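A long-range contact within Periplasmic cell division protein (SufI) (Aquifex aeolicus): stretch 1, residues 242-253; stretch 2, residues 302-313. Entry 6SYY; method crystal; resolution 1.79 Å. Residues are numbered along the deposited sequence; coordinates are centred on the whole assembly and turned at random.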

# COMPACT_ATOMS: atom_id res chain seq x y z
N ASP A 242 5.27 -20.65 12.11
CA ASP A 242 6.21 -20.94 13.19
C ASP A 242 7.32 -19.91 13.19
O ASP A 242 7.83 -19.52 12.13
CB ASP A 242 6.81 -22.34 13.02
CG ASP A 242 5.78 -23.44 13.13
OD1 ASP A 242 4.58 -23.14 13.29
OD2 ASP A 242 6.19 -24.62 13.06
N VAL A 243 7.68 -19.45 14.38
CA VAL A 243 8.76 -18.49 14.55
C VAL A 243 9.71 -19.01 15.62
O VAL A 243 9.36 -19.88 16.43
CB VAL A 243 8.26 -17.09 14.93
CG1 VAL A 243 7.28 -16.57 13.88
CG2 VAL A 243 7.61 -17.11 16.30
N GLU A 244 10.92 -18.48 15.61
CA GLU A 244 11.90 -18.72 16.65
C GLU A 244 12.00 -17.49 17.56
O GLU A 244 11.47 -16.42 17.25
CB GLU A 244 13.26 -19.06 16.03
CG GLU A 244 13.15 -19.93 14.80
CD GLU A 244 14.50 -20.23 14.17
OE1 GLU A 244 15.53 -20.01 14.84
OE2 GLU A 244 14.53 -20.66 13.00
N ARG A 245 12.68 -17.66 18.69
CA ARG A 245 12.90 -16.54 19.60
C ARG A 245 13.94 -15.62 18.96
O ARG A 245 15.14 -15.68 19.23
CB ARG A 245 13.32 -17.02 20.99
CG ARG A 245 12.18 -17.68 21.76
CD ARG A 245 12.56 -18.00 23.20
NE ARG A 245 12.74 -16.79 24.01
CZ ARG A 245 13.91 -16.36 24.46
NH1 ARG A 245 15.02 -17.04 24.19
NH2 ARG A 245 13.98 -15.25 25.18
N LYS A 246 13.46 -14.77 18.06
CA LYS A 246 14.31 -13.89 17.27
C LYS A 246 13.54 -12.61 17.00
O LYS A 246 12.35 -12.50 17.28
CB LYS A 246 14.74 -14.55 15.94
CG LYS A 246 15.68 -15.74 16.08
CD LYS A 246 16.38 -16.09 14.77
CE LYS A 246 15.46 -16.84 13.82
NZ LYS A 246 16.18 -17.27 12.58
N ILE A 247 14.24 -11.62 16.45
CA ILE A 247 13.58 -10.45 15.90
C ILE A 247 13.14 -10.77 14.47
O ILE A 247 13.94 -11.24 13.65
CB ILE A 247 14.50 -9.22 15.92
CG1 ILE A 247 14.77 -8.79 17.37
CG2 ILE A 247 13.90 -8.09 15.08
CD1 ILE A 247 15.87 -7.75 17.51
N TYR A 248 11.86 -10.53 14.19
CA TYR A 248 11.31 -10.67 12.85
C TYR A 248 10.90 -9.30 12.33
O TYR A 248 10.36 -8.48 13.08
CB TYR A 248 10.11 -11.61 12.81
CG TYR A 248 10.46 -13.07 12.86
CD1 TYR A 248 10.95 -13.65 14.02
CD2 TYR A 248 10.30 -13.88 11.74
CE1 TYR A 248 11.28 -14.99 14.07
CE2 TYR A 248 10.63 -15.23 11.78
CZ TYR A 248 11.12 -15.78 12.95
OH TYR A 248 11.44 -17.11 13.01
N ARG A 249 11.15 -9.06 11.05
CA ARG A 249 10.61 -7.89 10.37
C ARG A 249 9.40 -8.33 9.55
O ARG A 249 9.49 -9.27 8.76
CB ARG A 249 11.66 -7.25 9.46
CG ARG A 249 11.11 -6.17 8.56
CD ARG A 249 12.21 -5.57 7.74
NE ARG A 249 11.78 -4.36 7.06
CZ ARG A 249 12.62 -3.50 6.49
NH1 ARG A 249 13.93 -3.74 6.53
NH2 ARG A 249 12.16 -2.42 5.88
N PHE A 250 8.28 -7.65 9.76
CA PHE A 250 7.08 -7.90 8.97
C PHE A 250 6.74 -6.64 8.19
O PHE A 250 6.60 -5.55 8.77
CB PHE A 250 5.91 -8.32 9.86
CG PHE A 250 6.16 -9.59 10.61
CD1 PHE A 250 6.12 -10.81 9.96
CD2 PHE A 250 6.44 -9.57 11.96
CE1 PHE A 250 6.35 -11.99 10.65
CE2 PHE A 250 6.67 -10.74 12.66
CZ PHE A 250 6.63 -11.95 12.00
N ARG A 251 6.61 -6.78 6.87
CA ARG A 251 6.21 -5.70 5.98
C ARG A 251 4.71 -5.84 5.76
O ARG A 251 4.26 -6.61 4.91
CB ARG A 251 6.97 -5.76 4.66
CG ARG A 251 8.46 -5.59 4.83
CD ARG A 251 9.18 -5.87 3.54
NE ARG A 251 10.63 -5.86 3.74
CZ ARG A 251 11.42 -4.84 3.44
NH1 ARG A 251 10.90 -3.72 2.93
NH2 ARG A 251 12.72 -4.93 3.65
N ILE A 252 3.94 -5.10 6.55
CA ILE A 252 2.48 -5.20 6.49
C ILE A 252 1.98 -4.30 5.37
O ILE A 252 2.24 -3.10 5.35
CB ILE A 252 1.84 -4.83 7.83
CG1 ILE A 252 2.36 -5.76 8.93
CG2 ILE A 252 0.33 -4.90 7.72
CD1 ILE A 252 2.00 -5.32 10.32
N LEU A 253 1.26 -4.89 4.42
CA LEU A 253 0.67 -4.17 3.31
C LEU A 253 -0.82 -4.44 3.32
O LEU A 253 -1.24 -5.60 3.18
CB LEU A 253 1.30 -4.58 1.97
CG LEU A 253 0.89 -3.81 0.71
CD1 LEU A 253 2.02 -3.87 -0.30
CD2 LEU A 253 -0.39 -4.35 0.10
N ASP A 302 6.16 -1.17 8.19
CA ASP A 302 7.21 -2.11 8.53
C ASP A 302 7.38 -2.14 10.05
O ASP A 302 7.59 -1.09 10.67
CB ASP A 302 8.54 -1.72 7.87
CG ASP A 302 8.55 -1.97 6.37
OD1 ASP A 302 7.60 -1.54 5.69
OD2 ASP A 302 9.51 -2.59 5.89
N ILE A 303 7.29 -3.33 10.63
CA ILE A 303 7.44 -3.49 12.07
C ILE A 303 8.52 -4.51 12.39
O ILE A 303 8.81 -5.41 11.59
CB ILE A 303 6.12 -3.90 12.76
CG1 ILE A 303 5.67 -5.29 12.29
CG2 ILE A 303 5.04 -2.83 12.55
CD1 ILE A 303 4.55 -5.89 13.12
N LEU A 304 9.13 -4.34 13.56
CA LEU A 304 10.01 -5.33 14.16
C LEU A 304 9.30 -5.95 15.36
O LEU A 304 8.76 -5.22 16.20
CB LEU A 304 11.34 -4.71 14.61
CG LEU A 304 12.35 -4.22 13.57
CD1 LEU A 304 13.57 -3.63 14.27
CD2 LEU A 304 12.77 -5.32 12.61
N VAL A 305 9.30 -7.27 15.43
CA VAL A 305 8.70 -8.00 16.53
C VAL A 305 9.78 -8.89 17.13
O VAL A 305 10.38 -9.70 16.42
CB VAL A 305 7.48 -8.83 16.09
CG1 VAL A 305 6.85 -9.51 17.29
CG2 VAL A 305 6.47 -7.95 15.38
N ASP A 306 10.03 -8.73 18.43
CA ASP A 306 11.07 -9.50 19.11
C ASP A 306 10.39 -10.67 19.81
O ASP A 306 9.90 -10.55 20.93
CB ASP A 306 11.84 -8.62 20.08
CG ASP A 306 13.13 -9.27 20.55
OD1 ASP A 306 13.26 -10.50 20.42
OD2 ASP A 306 14.02 -8.55 21.05
N PHE A 307 10.36 -11.81 19.13
CA PHE A 307 9.73 -12.98 19.73
C PHE A 307 10.55 -13.58 20.87
O PHE A 307 10.09 -14.54 21.50
CB PHE A 307 9.46 -14.04 18.65
CG PHE A 307 8.31 -13.69 17.75
CD1 PHE A 307 7.00 -13.77 18.21
CD2 PHE A 307 8.53 -13.28 16.44
CE1 PHE A 307 5.93 -13.44 17.38
CE2 PHE A 307 7.46 -12.95 15.61
CZ PHE A 307 6.17 -13.03 16.08
N ARG A 308 11.73 -13.03 21.17
CA ARG A 308 12.41 -13.39 22.41
C ARG A 308 11.62 -12.95 23.64
O ARG A 308 11.87 -13.46 24.74
CB ARG A 308 13.82 -12.80 22.45
CG ARG A 308 14.74 -13.35 21.38
CD ARG A 308 16.08 -12.64 21.36
NE ARG A 308 15.95 -11.23 20.98
CZ ARG A 308 16.98 -10.40 20.84
NH1 ARG A 308 18.22 -10.83 21.05
NH2 ARG A 308 16.77 -9.14 20.49
N ASP A 309 10.69 -12.00 23.48
CA ASP A 309 9.76 -11.67 24.56
C ASP A 309 8.94 -12.88 24.97
O ASP A 309 8.51 -12.97 26.13
CB ASP A 309 8.81 -10.55 24.13
CG ASP A 309 9.50 -9.23 23.93
OD1 ASP A 309 10.72 -9.15 24.16
OD2 ASP A 309 8.82 -8.26 23.55
N ALA A 310 8.69 -13.79 24.04
CA ALA A 310 7.84 -14.94 24.26
C ALA A 310 8.66 -16.16 24.67
O ALA A 310 9.88 -16.22 24.47
CB ALA A 310 7.04 -15.25 22.99
N SER A 311 7.98 -17.14 25.24
CA SER A 311 8.59 -18.41 25.59
C SER A 311 8.29 -19.43 24.51
O SER A 311 7.31 -19.32 23.77
CB SER A 311 8.06 -18.91 26.94
OG SER A 311 8.20 -17.92 27.93
N VAL A 312 9.17 -20.44 24.41
CA VAL A 312 8.88 -21.55 23.52
C VAL A 312 7.53 -22.15 23.91
O VAL A 312 7.21 -22.28 25.10
CB VAL A 312 10.01 -22.59 23.58
CG1 VAL A 312 9.69 -23.79 22.69
CG2 VAL A 312 11.33 -21.95 23.18
N ASN A 313 6.72 -22.46 22.90
CA ASN A 313 5.35 -22.99 22.94
C ASN A 313 4.32 -21.88 23.09
O ASN A 313 3.13 -22.19 23.12
CB ASN A 313 5.12 -24.03 24.05
CG ASN A 313 5.97 -25.26 23.87
OD1 ASN A 313 6.31 -25.63 22.75
ND2 ASN A 313 6.31 -25.91 24.98

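The framework of this contact is an antiparallel strand pair, 247-253 against 302-306, whose N-to-C directions lie 155° apart. Two residue pairs carry its inner ladder. Y248 and V305 exchange bonds, Y248 N to V305 O and V305 N to Y248 O, both 2.8 Å; F250 and I303 do the same, with F250 N to I303 O at 2.9 Å and I303 N to F250 O at 3.0 Å. In the alternating non-hydrogen-bonded pairs the chains draw closer, and CA-H groups approach the same carbonyls, as with I247 CA and V305 O at 3.3 Å. Where stretch 2 turns into its 3-10 segment, F307 N still reaches K246 O at 2.8 Å, so one further backbone hydrogen bond follows the last bridge pair, although neither residue belongs to a strand.

Strand alternation then divides the side chains between two faces, one largely apolar and the other mixed. Y248, F250, I303 and V305 share the largely apolar face, where F250 CD2 meets V305 CG2 at 3.8 Å. F307 extends this cluster: it turns its edge toward the face of Y248, planes at 81°, while V243 CG2 covers one face of its own ring, 3.8 Å from the centroid.

The other face mixes apolar and charged groups. I247 CG2 packs on L304 CD2 at 3.9 Å, and D302 concentrates the charge. Its OD2 accepts R249 NH2 at 2.7 Å in a salt bridge, near the guanidinium plane, whereas R251 NH1, 3.5 Å from D302 OD2, contributes charge alone because that oxygen lies over the guanidinium face.

Beyond the strands, R245 ties the loop to backbone carbonyls: NE to A310 O at 3.0 Å and NH2 to R308 O at 2.8 Å. Within stretch 2, D306 OD1 holds R308 NE at 2.8 Å, bracing the arginine that lies against I247, with I247 CD1 3.4 Å from R308 NH2.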